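Local atomic coordinates of 3-dehydroquinate dehydratase (PDB entry 4PH6), a protein that catalyses the cis-dehydration of 3-dehydroquinate to 3-dehydroshikimate through an imine intermediate, the third step of the chorismate pathway. Residues A[121-124]-A[125-128]; A[178-181]-A[182-185]. All blocks are in the same frame, centred on the assembly; numbering follows the deposited sequence.

In the fold
Both contacts are helix N-termini of the (beta/alpha)8 barrel, each built where the loop leaving a parallel strand turns into the next helix. Contact 1 comes first along the chain, between strand 115-119 and helix 124-136; contact 2 follows between strand 171-176 and helix 181-197. A single beta-alpha unit, strand 140-147 with helix 154-166, separates them, and they lie about 30 Å apart between centres, about 16 Å between nearest atoms, without touching. N123 and D180 serve as the respective N-caps. Both turns follow the C-terminal ends of barrel strands, the catalytic end of this fold. Contact 1 keeps within its own subunit, packing beside helix 97-110, whereas contact 2 reaches the second subunit of the homodimer.

Contact 1: residues A[121-124]-A[125-128]; sequences FANP and LAAD
N123 caps the first turn of helix 124-136, its side-chain OD1 accepting the backbone N-H of A126 at 2.8 Å. This N-cap follows strand 115-119 of the (beta/alpha)8 barrel, where the loop becomes helix, and A122 leads into it with its side chain resting on F101 of helix 97-110. At N123 the side chain has CG anti to the backbone N (chi1 -174°), which carries the amide forward over the open end of the helix. The bond to A126 is almost straight, at 172°, although the N-H is tilted from the plane of the amide group. The same OD1 also lies 3.5 Å from CB of L125 and at a similar distance from CB of A126, so the capping oxygen is flanked by two aliphatic carbons. The backbone O of N123 meanwhile takes the N-H of A127 at 2.7 Å, giving this residue two acceptors that serve successive amides. P124 comes next as the first helical residue; its ring nitrogen carries no hydrogen, which suits a position in the first turn, where the amide has no helical carbonyl one turn back to donate to. Its carbonyl continues the ladder to D128. The D128 carboxylate has its strongest partner outside this turn, a salt bridge from OD1 to R167, while its CG stands 3.1 Å from O of P124.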
ATOM      1  N   PHE A 121       7.373 -22.947 -15.305  1.00 13.18           N
ATOM      2  CA  PHE A 121       7.493 -23.154 -16.744  1.00 16.13           C
ATOM      3  C   PHE A 121       8.654 -24.040 -17.217  1.00 20.90           C
ATOM      4  O   PHE A 121       8.758 -24.308 -18.342  1.00 24.92           O
ATOM      5  CB  PHE A 121       7.479 -21.839 -17.546  1.00 19.86           C
ATOM      6  CG  PHE A 121       6.160 -21.139 -17.532  1.00 21.13           C
ATOM      7  CD1 PHE A 121       6.080 -19.831 -17.242  1.00 21.58           C
ATOM      8  CD2 PHE A 121       5.017 -21.803 -17.764  1.00 27.84           C
ATOM      9  CE1 PHE A 121       4.885 -19.183 -17.194  1.00 23.66           C
ATOM     10  CE2 PHE A 121       3.808 -21.160 -17.705  1.00 27.10           C
ATOM     11  CZ  PHE A 121       3.738 -19.845 -17.424  1.00 20.32           C
ATOM     12  N   ALA A 122       9.504 -24.472 -16.316  1.00 14.14           N
ATOM     13  CA  ALA A 122      10.566 -25.380 -16.642  1.00 15.51           C
ATOM     14  C   ALA A 122       9.946 -26.690 -16.973  1.00 15.24           C
ATOM     15  O   ALA A 122       8.865 -26.931 -16.628  1.00 15.39           O
ATOM     16  CB  ALA A 122      11.532 -25.537 -15.493  1.00 13.63           C
ATOM     17  N   ASN A 123      10.705 -27.529 -17.650  1.00 22.24           N
ATOM     18  CA  ASN A 123      10.242 -28.852 -18.071  1.00 17.05           C
ATOM     19  C   ASN A 123       9.625 -29.594 -16.930  1.00 16.05           C
ATOM     20  O   ASN A 123      10.220 -30.018 -16.020  1.00 17.99           O
ATOM     21  CB  ASN A 123      11.435 -29.700 -18.516  1.00 17.90           C
ATOM     22  CG  ASN A 123      11.037 -31.063 -19.109  1.00 19.13           C
ATOM     23  OD1 ASN A 123      10.542 -31.960 -18.487  1.00 18.78           O
ATOM     24  ND2 ASN A 123      11.284 -31.165 -20.351  1.00 27.96           N
ATOM     25  N   PRO A 124       8.331 -29.725 -17.036  1.00 20.66           N
ATOM     26  CA  PRO A 124       7.484 -30.280 -15.992  1.00 15.50           C
ATOM     27  C   PRO A 124       7.753 -31.736 -15.673  1.00 15.61           C
ATOM     28  O   PRO A 124       7.658 -32.092 -14.539  1.00 26.60           O
ATOM     29  CB  PRO A 124       6.084 -30.095 -16.540  1.00 18.66           C
ATOM     30  CG  PRO A 124       6.237 -29.131 -17.637  1.00 27.57           C
ATOM     31  CD  PRO A 124       7.572 -29.337 -18.217  1.00 21.32           C
ATOM     32  N   LEU A 125       8.019 -32.564 -16.664  1.00 23.77           N
ATOM     33  CA  LEU A 125       8.297 -33.951 -16.417  1.00 22.34           C
ATOM     34  C   LEU A 125       9.563 -34.052 -15.618  1.00 18.68           C
ATOM     35  O   LEU A 125       9.602 -34.731 -14.660  1.00 18.68           O
ATOM     36  CB  LEU A 125       8.412 -34.697 -17.733  1.00 19.42           C
ATOM     37  CG  LEU A 125       8.924 -36.139 -17.777  1.00 42.29           C
ATOM     38  CD1 LEU A 125      10.275 -36.375 -17.147  1.00 37.98           C
ATOM     39  CD2 LEU A 125       7.919 -37.063 -17.147  1.00 39.02           C
ATOM     40  N   ALA A 126      10.577 -33.311 -15.992  1.00 16.79           N
ATOM     41  CA  ALA A 126      11.796 -33.246 -15.207  1.00 16.71           C
ATOM     42  C   ALA A 126      11.536 -32.609 -13.856  1.00 14.49           C
ATOM     43  O   ALA A 126      12.038 -33.046 -12.913  1.00 13.90           O
ATOM     44  CB  ALA A 126      12.896 -32.495 -15.915  1.00 17.89           C
ATOM     45  N   ALA A 127      10.745 -31.566 -13.837  1.00 13.90           N
ATOM     46  CA  ALA A 127      10.506 -30.830 -12.604  1.00 12.49           C
ATOM     47  C   ALA A 127       9.688 -31.667 -11.631  1.00 14.20           C
ATOM     48  O   ALA A 127       9.968 -31.671 -10.438  1.00 11.12           O
ATOM     49  CB  ALA A 127       9.814 -29.482 -12.890  1.00 12.19           C
ATOM     50  N   ASP A 128       8.682 -32.381 -12.136  1.00 12.91           N
ATOM     51  CA  ASP A 128       7.863 -33.206 -11.257  1.00 12.48           C
ATOM     52  C   ASP A 128       8.706 -34.287 -10.577  1.00 12.54           C
ATOM     53  O   ASP A 128       8.580 -34.522  -9.371  1.00 11.80           O
ATOM     54  CB  ASP A 128       6.703 -33.837 -12.033  1.00 13.47           C
ATOM     55  CG  ASP A 128       5.590 -32.843 -12.313  1.00 19.60           C
ATOM     56  OD1 ASP A 128       5.659 -31.713 -11.778  1.00 17.86           O
ATOM     57  OD2 ASP A 128       4.641 -33.193 -13.045  1.00 17.78           O
TER

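Contact 2: residues A[178-181]-A[182-185]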
ATOM      1  N   PRO A 178       4.983  -4.150 -13.260  1.00 16.30           N
ATOM      2  CA  PRO A 178       3.990  -3.139 -13.658  1.00 16.29           C
ATOM      3  C   PRO A 178       4.538  -2.156 -14.675  1.00 14.41           C
ATOM      4  O   PRO A 178       5.717  -1.827 -14.631  1.00 12.89           O
ATOM      5  CB  PRO A 178       3.686  -2.417 -12.351  1.00 14.55           C
ATOM      6  CG  PRO A 178       4.965  -2.520 -11.586  1.00 14.79           C
ATOM      7  CD  PRO A 178       5.449  -3.934 -11.879  1.00 12.33           C
ATOM      8  N   GLN A 179       3.686  -1.676 -15.570  1.00 17.06           N
ATOM      9  CA  GLN A 179       4.067  -0.582 -16.446  1.00 17.55           C
ATOM     10  C   GLN A 179       3.311   0.712 -16.090  1.00 20.78           C
ATOM     11  O   GLN A 179       3.715   1.806 -16.498  1.00 21.77           O
ATOM     12  CB  GLN A 179       3.838  -0.974 -17.901  1.00 21.37           C
ATOM     13  CG  GLN A 179       4.809  -2.043 -18.394  1.00 22.49           C
ATOM     14  CD  GLN A 179       4.468  -2.532 -19.782  1.00 34.11           C
ATOM     15  OE1 GLN A 179       3.385  -3.077 -20.004  1.00 40.33           O
ATOM     16  NE2 GLN A 179       5.386  -2.345 -20.729  1.00 40.13           N
ATOM     17  N   ASP A 180       2.228   0.577 -15.322  1.00 12.17           N
ATOM     18  CA  ASP A 180       1.510   1.725 -14.765  1.00 17.66           C
ATOM     19  C   ASP A 180       0.808   1.311 -13.462  1.00 21.29           C
ATOM     20  O   ASP A 180       0.989   0.176 -13.004  1.00 16.22           O
ATOM     21  CB  ASP A 180       0.496   2.293 -15.767  1.00 13.62           C
ATOM     22  CG  ASP A 180      -0.519   1.255 -16.243  1.00 14.57           C
ATOM     23  OD1 ASP A 180      -0.589   0.138 -15.687  1.00 14.66           O
ATOM     24  OD2 ASP A 180      -1.298   1.585 -17.153  1.00 17.89           O
ATOM     25  N   ALA A 181      -0.001   2.203 -12.877  1.00 19.74           N
ATOM     26  CA  ALA A 181      -0.616   1.911 -11.568  1.00 16.05           C
ATOM     27  C   ALA A 181      -1.696   0.830 -11.654  1.00 14.38           C
ATOM     28  O   ALA A 181      -1.910   0.088 -10.692  1.00 11.65           O
ATOM     29  CB  ALA A 181      -1.194   3.172 -10.949  1.00 13.58           C
ATOM     30  N   THR A 182      -2.378   0.759 -12.797  1.00 12.62           N
ATOM     31  CA  THR A 182      -3.366  -0.289 -13.057  1.00 12.54           C
ATOM     32  C   THR A 182      -2.780  -1.702 -12.912  1.00 11.62           C
ATOM     33  O   THR A 182      -3.397  -2.572 -12.309  1.00 17.11           O
ATOM     34  CB  THR A 182      -3.961  -0.148 -14.472  1.00 13.30           C
ATOM     35  OG1 THR A 182      -4.602   1.118 -14.590  1.00 18.73           O
ATOM     36  CG2 THR A 182      -4.980  -1.249 -14.761  1.00 13.39           C
ATOM     37  N   ASP A 183      -1.596  -1.925 -13.474  1.00 11.24           N
ATOM     38  CA  ASP A 183      -0.931  -3.218 -13.392  1.00 10.48           C
ATOM     39  C   ASP A 183      -0.675  -3.631 -11.942  1.00 13.59           C
ATOM     40  O   ASP A 183      -0.683  -4.814 -11.610  1.00  9.36           O
ATOM     41  CB  ASP A 183       0.403  -3.195 -14.147  1.00 13.95           C
ATOM     42  CG  ASP A 183       0.240  -3.120 -15.648  1.00 14.34           C
ATOM     43  OD1 ASP A 183      -0.870  -3.384 -16.175  1.00 20.60           O
ATOM     44  OD2 ASP A 183       1.252  -2.803 -16.306  1.00 15.48           O
ATOM     45  N   VAL A 184      -0.435  -2.647 -11.079  1.00 11.93           N
ATOM     46  CA  VAL A 184      -0.185  -2.953  -9.677  1.00 18.91           C
ATOM     47  C   VAL A 184      -1.486  -3.420  -9.031  1.00  9.67           C
ATOM     48  O   VAL A 184      -1.497  -4.363  -8.250  1.00  9.25           O
ATOM     49  CB  VAL A 184       0.381  -1.746  -8.911  1.00 18.22           C
ATOM     50  CG1 VAL A 184       0.722  -2.152  -7.464  1.00 14.64           C
ATOM     51  CG2 VAL A 184       1.613  -1.209  -9.628  1.00 13.75           C
ATOM     52  N   LEU A 185      -2.585  -2.770  -9.384  1.00 10.93           N
ATOM     53  CA  LEU A 185      -3.886  -3.195  -8.913  1.00 16.01           C
ATOM     54  C   LEU A 185      -4.206  -4.599  -9.432  1.00 16.49           C
ATOM     55  O   LEU A 185      -4.745  -5.428  -8.704  1.00 14.77           O
ATOM     56  CB  LEU A 185      -4.957  -2.196  -9.345  1.00 11.69           C
ATOM     57  CG  LEU A 185      -5.014  -0.932  -8.484  1.00 16.22           C
ATOM     58  CD1 LEU A 185      -5.969   0.108  -9.099  1.00 17.03           C
ATOM     59  CD2 LEU A 185      -5.442  -1.282  -7.070  1.00 14.25           C
TER
HETATM   60  O   HOH W   1       2.004  -4.604 -18.332  1.00 11.56           O
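Two aspartates accept backbone N-H groups across the start of helix 181-197. OD2 of D183 takes the N-H of Q179, with 2.8 Å between OD2 and Q179 N. OD1 of D180 takes the N-H of D183, with 3.2 Å between D180 OD1 and D183 N, which makes D180 the N-cap. Since Q179 is the residue before the cap, the two bonds tie the loop to the first turn. D183 OD2 uses its anti lone pair for Q179, while D180 OD1 is approached nearly along its C-O bond. D180 can reach because its CG sits between the backbone N and the carbonyl carbon (chi1 57°), lifting the carboxylate over the helix end. The two carboxylates come close, OD1 of D180 to OD2 of D183 at 3.5 Å, with planes 56° apart; the amide hydrogens they receive, and the helix end, would be expected to ease their repulsion. A water donates to both D183 OD2 and Q179 OE1, bridging the acid to the glutamine side chain. Further in, O of A181 accepts L185 N at 3.2 Å and, weakly, V184 N. On the apolar side, CB of P178 meets CG2 of V184 at 3.6 Å. Both side chains also touch S207 on strand 203-207, the strand beside 171-176 in the barrel. A181 packs on L221 and L185 on F222 of the second subunit, and T182 OG1 hydrogen-bonds OD1 of N192 of that subunit, placing the helix start at the dimer interface.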